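PDB 6Q2F: glycoside hydrolase family protein from Novosphingobium sp. PP1Y, which is an alpha-L-rhamnosidase, a glycoside hydrolase that probably removes terminal alpha-L-rhamnose units from glycosides. Local coordinates for residues Ala510-Thr513 with Pro514-Glu518; Ala558-Leu561 with Ala562-His565. All coordinates share one frame; numbering follows the deposited sequence.

Interactions 1 and 2 lie in series along the chain, with centres about 11 Å apart. Interaction 1 is the turn that opens helix 516-524. Interaction 2 is a run of turns within the next helix, 543-575. They meet at Leu560. Its CD1 lies 4.1 Å from SE of Met516, which is a selenomethionine here, and 4.1 Å from CG2 of Thr513. One leucine methyl therefore packs against both the turn and the first residue of the short helix. The sodium ion is held by Asp503, Ser504, Glu583, Glu586 and Glu644. The side chain of His565, in interaction 2, is about 13 Å from the ion and is not one of its ligands.

Interaction 1 of 2, residues Ala510-Thr513 with Pro514-Glu518; sequences ANWT and PRMLE
Trp512 sets CG trans to its own N (chi1 179°), which swings the indole forward over Met516. The backbone sets CB of Met516, a selenomethionine, against one face of the ring. A trans chi1 (-174°) keeps its CG near CZ3 and CE3 of Trp512, and the bend at chi2 takes SE away. CB makes a CH-pi contact with the six-membered ring, 3.8 Å from its centroid and offset toward the rim. Leu517 comes in at the ring edge, where its CG lies 4.1 Å from Trp512 CH2. The backbone turns at Thr513 to Met516. Met516 N donates to Thr513 O at 2.9 Å, from above the carbonyl plane. Thr513 CG2 packs on Met516 CB at 4.1 Å. A water donates to Thr513 OG1 (2.7 Å) and accepts from Arg515 N (3.0 Å), and Asp465 also bonds to that hydroxyl. The Trp512 ring further meets Tyr445 and touches Tyr553. An alanine in place of Trp512 would probably cost Met516 CB the face it packs on and Leu517 CG its neighbour at the ring edge, and open a gap beside Tyr445. The whole is a type I beta turn, Thr513 to Met516, leading into helix 516-524 with Arg515 at the N-cap.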
loop_
_atom_site.group_PDB
_atom_site.type_symbol
_atom_site.label_atom_id
_atom_site.label_comp_id
_atom_site.label_asym_id
_atom_site.label_seq_id
_atom_site.Cartn_x
_atom_site.Cartn_y
_atom_site.Cartn_z
ATOM N N ALA A 510 1.168 17.970 -5.661
ATOM C CA ALA A 510 1.719 19.253 -5.248
ATOM C C ALA A 510 3.213 19.303 -5.562
ATOM O O ALA A 510 3.922 18.296 -5.448
ATOM C CB ALA A 510 1.484 19.475 -3.757
ATOM N N ASN A 511 3.695 20.478 -5.974
ATOM C CA ASN A 511 5.098 20.549 -6.371
ATOM C C ASN A 511 5.734 21.880 -5.999
ATOM O O ASN A 511 6.704 22.299 -6.654
ATOM C CB ASN A 511 5.261 20.308 -7.878
ATOM C CG ASN A 511 4.706 21.454 -8.731
ATOM O OD1 ASN A 511 4.101 22.400 -8.234
ATOM N ND2 ASN A 511 4.919 21.353 -10.041
ATOM N N TRP A 512 5.198 22.583 -5.003
ATOM C CA TRP A 512 5.862 23.772 -4.488
ATOM C C TRP A 512 5.668 23.846 -2.981
ATOM O O TRP A 512 4.652 23.410 -2.433
ATOM C CB TRP A 512 5.354 25.081 -5.132
ATOM C CG TRP A 512 6.051 26.269 -4.534
ATOM C CD1 TRP A 512 5.558 27.118 -3.603
ATOM C CD2 TRP A 512 7.408 26.674 -4.772
ATOM N NE1 TRP A 512 6.503 28.057 -3.262
ATOM C CE2 TRP A 512 7.654 27.795 -3.959
ATOM C CE3 TRP A 512 8.432 26.203 -5.605
ATOM C CZ2 TRP A 512 8.876 28.467 -3.963
ATOM C CZ3 TRP A 512 9.649 26.857 -5.593
ATOM C CH2 TRP A 512 9.858 27.980 -4.783
ATOM N N THR A 513 6.666 24.407 -2.315
ATOM C CA THR A 513 6.552 24.716 -0.902
ATOM C C THR A 513 7.480 25.897 -0.664
ATOM O O THR A 513 8.491 26.029 -1.364
ATOM C CB THR A 513 6.902 23.491 -0.025
ATOM O OG1 THR A 513 6.453 23.688 1.322
ATOM C CG2 THR A 513 8.404 23.194 -0.035
ATOM N N PRO A 514 7.150 26.791 0.269
ATOM C CA PRO A 514 7.844 28.099 0.301
ATOM C C PRO A 514 9.363 28.023 0.490
ATOM O O PRO A 514 10.084 28.842 -0.091
ATOM C CB PRO A 514 7.149 28.829 1.459
ATOM C CG PRO A 514 5.743 28.270 1.428
ATOM C CD PRO A 514 5.960 26.770 1.138
ATOM N N ARG A 515 9.872 27.054 1.250
ATOM C CA ARG A 515 11.309 26.910 1.461
ATOM C C ARG A 515 11.984 26.088 0.379
ATOM O O ARG A 515 13.164 25.764 0.525
ATOM C CB ARG A 515 11.588 26.273 2.828
ATOM C CG ARG A 515 11.050 27.081 4.027
ATOM C CD ARG A 515 11.367 26.358 5.333
ATOM N NE ARG A 515 11.023 27.156 6.512
ATOM C CZ ARG A 515 11.894 27.547 7.436
ATOM N NH1 ARG A 515 13.174 27.206 7.327
ATOM N NH2 ARG A 515 11.486 28.270 8.471
HETATM N N MSE A 516 11.278 25.761 -0.700
HETATM C CA MSE A 516 11.794 24.845 -1.731
HETATM C C MSE A 516 13.220 25.148 -2.241
HETATM O O MSE A 516 14.030 24.229 -2.388
HETATM C CB MSE A 516 10.844 24.827 -2.919
HETATM C CG MSE A 516 11.200 23.815 -3.958
HETATM SE SE MSE A 516 10.907 22.022 -3.282
HETATM C CE MSE A 516 11.729 21.061 -4.729
ATOM N N LEU A 517 13.521 26.415 -2.542
ATOM C CA LEU A 517 14.846 26.741 -3.072
ATOM C C LEU A 517 15.947 26.404 -2.069
ATOM O O LEU A 517 16.963 25.805 -2.433
ATOM C CB LEU A 517 14.917 28.216 -3.488
ATOM C CG LEU A 517 13.963 28.566 -4.631
ATOM C CD1 LEU A 517 14.154 30.013 -5.090
ATOM C CD2 LEU A 517 14.145 27.596 -5.806
ATOM N N GLU A 518 15.754 26.758 -0.794
ATOM C CA GLU A 518 16.727 26.378 0.231
ATOM C C GLU A 518 16.791 24.865 0.391
ATOM O O GLU A 518 17.880 24.298 0.534
ATOM C CB GLU A 518 16.382 26.999 1.586
ATOM C CG GLU A 518 16.300 28.513 1.648
ATOM C CD GLU A 518 15.479 28.969 2.852
ATOM O OE1 GLU A 518 15.916 28.739 4.002
ATOM O OE2 GLU A 518 14.377 29.521 2.644
HETATM O O HOH W 1 8.274 25.035 2.864
#

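Interaction 2 of 2, residues Ala558-Leu561 with Ala562-His565; sequences ADLL and ASEH
Leu560 and Glu564 run alongside each other on one flank of the helix, with Leu560 CD2 3.8 Å from Glu564 CG. Leu561 and His565 pair in the same fashion one residue on. There CD1 of Leu561 reaches CB of His565 at 4.1 Å. Backbone bonds hold both pairs in place. Ala562 N donates to Ala558 O, and Ser563 N to Asp559 O at 3.0 Å. Leu560 O takes two donors. Glu564 N bonds it at 2.6 Å, and His565 N reaches it weakly at 3.4 Å. His565 N also donates to Leu561 O at 3.1 Å, from 42° out of the carbonyl plane. The helix thus widens here into a pi-type turn, with one N-H shared between two carbonyls.

The Glu564 chain bends at chi2 (-45°), which brings its carboxylate back to Ser563. Ser563 OG donates to Glu564 OE2 at 2.7 Å, and OE2 receives it on its anti lone pair, away from the other oxygen. This bond restrains the turn of the carboxylate.

Further out, His565 NE2 is hydrogen-bonded to Thr139 OG1, which helps to fix the ring. Asp559 forms a salt bridge with Arg524 at the end of helix 516-524, and Leu560 packs on Gln519 and Leu523 of that helix.

The arrangement is that of i to i+4 pairs along an alpha helix with a local pi-type turn. Helix 543-575 follows helix 516-524 in the connection between the parallel strands 497-502 and 579-582 of what appears to be a (beta/alpha)8 barrel.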
loop_
_atom_site.group_PDB
_atom_site.type_symbol
_atom_site.label_atom_id
_atom_site.label_comp_id
_atom_site.label_asym_id
_atom_site.label_seq_id
_atom_site.Cartn_x
_atom_site.Cartn_y
_atom_site.Cartn_z
ATOM N N ALA A 558 10.135 14.410 -2.819
ATOM C CA ALA A 558 10.063 13.118 -2.138
ATOM C C ALA A 558 10.811 13.160 -0.816
ATOM O O ALA A 558 10.317 12.650 0.191
ATOM C CB ALA A 558 10.613 12.014 -3.037
ATOM N N ASP A 559 11.994 13.794 -0.792
ATOM C CA ASP A 559 12.747 13.922 0.456
ATOM C C ASP A 559 11.945 14.683 1.505
ATOM O O ASP A 559 11.941 14.325 2.689
ATOM C CB ASP A 559 14.082 14.643 0.208
ATOM C CG ASP A 559 15.111 13.780 -0.542
ATOM O OD1 ASP A 559 15.005 12.524 -0.518
ATOM O OD2 ASP A 559 16.028 14.378 -1.148
ATOM N N LEU A 560 11.289 15.766 1.092
ATOM C CA LEU A 560 10.590 16.598 2.065
ATOM C C LEU A 560 9.319 15.915 2.568
ATOM O O LEU A 560 8.973 16.036 3.745
ATOM C CB LEU A 560 10.299 17.977 1.464
ATOM C CG LEU A 560 11.523 18.838 1.074
ATOM C CD1 LEU A 560 11.106 20.110 0.356
ATOM C CD2 LEU A 560 12.382 19.185 2.282
ATOM N N LEU A 561 8.634 15.168 1.701
ATOM C CA LEU A 561 7.491 14.372 2.156
ATOM C C LEU A 561 7.892 13.498 3.341
ATOM O O LEU A 561 7.258 13.527 4.400
ATOM C CB LEU A 561 6.962 13.508 1.008
ATOM C CG LEU A 561 5.760 12.668 1.394
ATOM C CD1 LEU A 561 4.557 13.566 1.728
ATOM C CD2 LEU A 561 5.379 11.699 0.252
ATOM N N ALA A 562 9.002 12.764 3.191
ATOM C CA ALA A 562 9.439 11.842 4.234
ATOM C C ALA A 562 9.875 12.582 5.488
ATOM O O ALA A 562 9.533 12.183 6.604
ATOM C CB ALA A 562 10.572 10.960 3.708
ATOM N N SER A 563 10.644 13.655 5.334
ATOM C CA SER A 563 11.135 14.329 6.532
ATOM C C SER A 563 10.137 15.336 7.089
ATOM O O SER A 563 9.897 15.363 8.300
ATOM C CB SER A 563 12.473 15.028 6.247
ATOM O OG SER A 563 12.290 16.132 5.382
ATOM N N GLU A 564 9.551 16.163 6.226
ATOM C CA GLU A 564 8.736 17.272 6.716
ATOM C C GLU A 564 7.320 16.827 7.082
ATOM O O GLU A 564 6.734 17.354 8.025
ATOM C CB GLU A 564 8.692 18.413 5.689
ATOM C CG GLU A 564 10.085 18.971 5.305
ATOM C CD GLU A 564 10.990 19.200 6.518
ATOM O OE1 GLU A 564 10.815 20.239 7.190
ATOM O OE2 GLU A 564 11.850 18.329 6.811
ATOM N N HIS A 565 6.770 15.848 6.387
ATOM C CA HIS A 565 5.476 15.281 6.801
ATOM C C HIS A 565 5.671 14.133 7.786
ATOM O O HIS A 565 5.369 14.264 8.974
ATOM C CB HIS A 565 4.653 14.866 5.581
ATOM C CG HIS A 565 3.273 14.379 5.925
ATOM N ND1 HIS A 565 2.862 13.080 5.694
ATOM C CD2 HIS A 565 2.207 15.021 6.469
ATOM C CE1 HIS A 565 1.597 12.950 6.065
ATOM N NE2 HIS A 565 1.175 14.113 6.544
#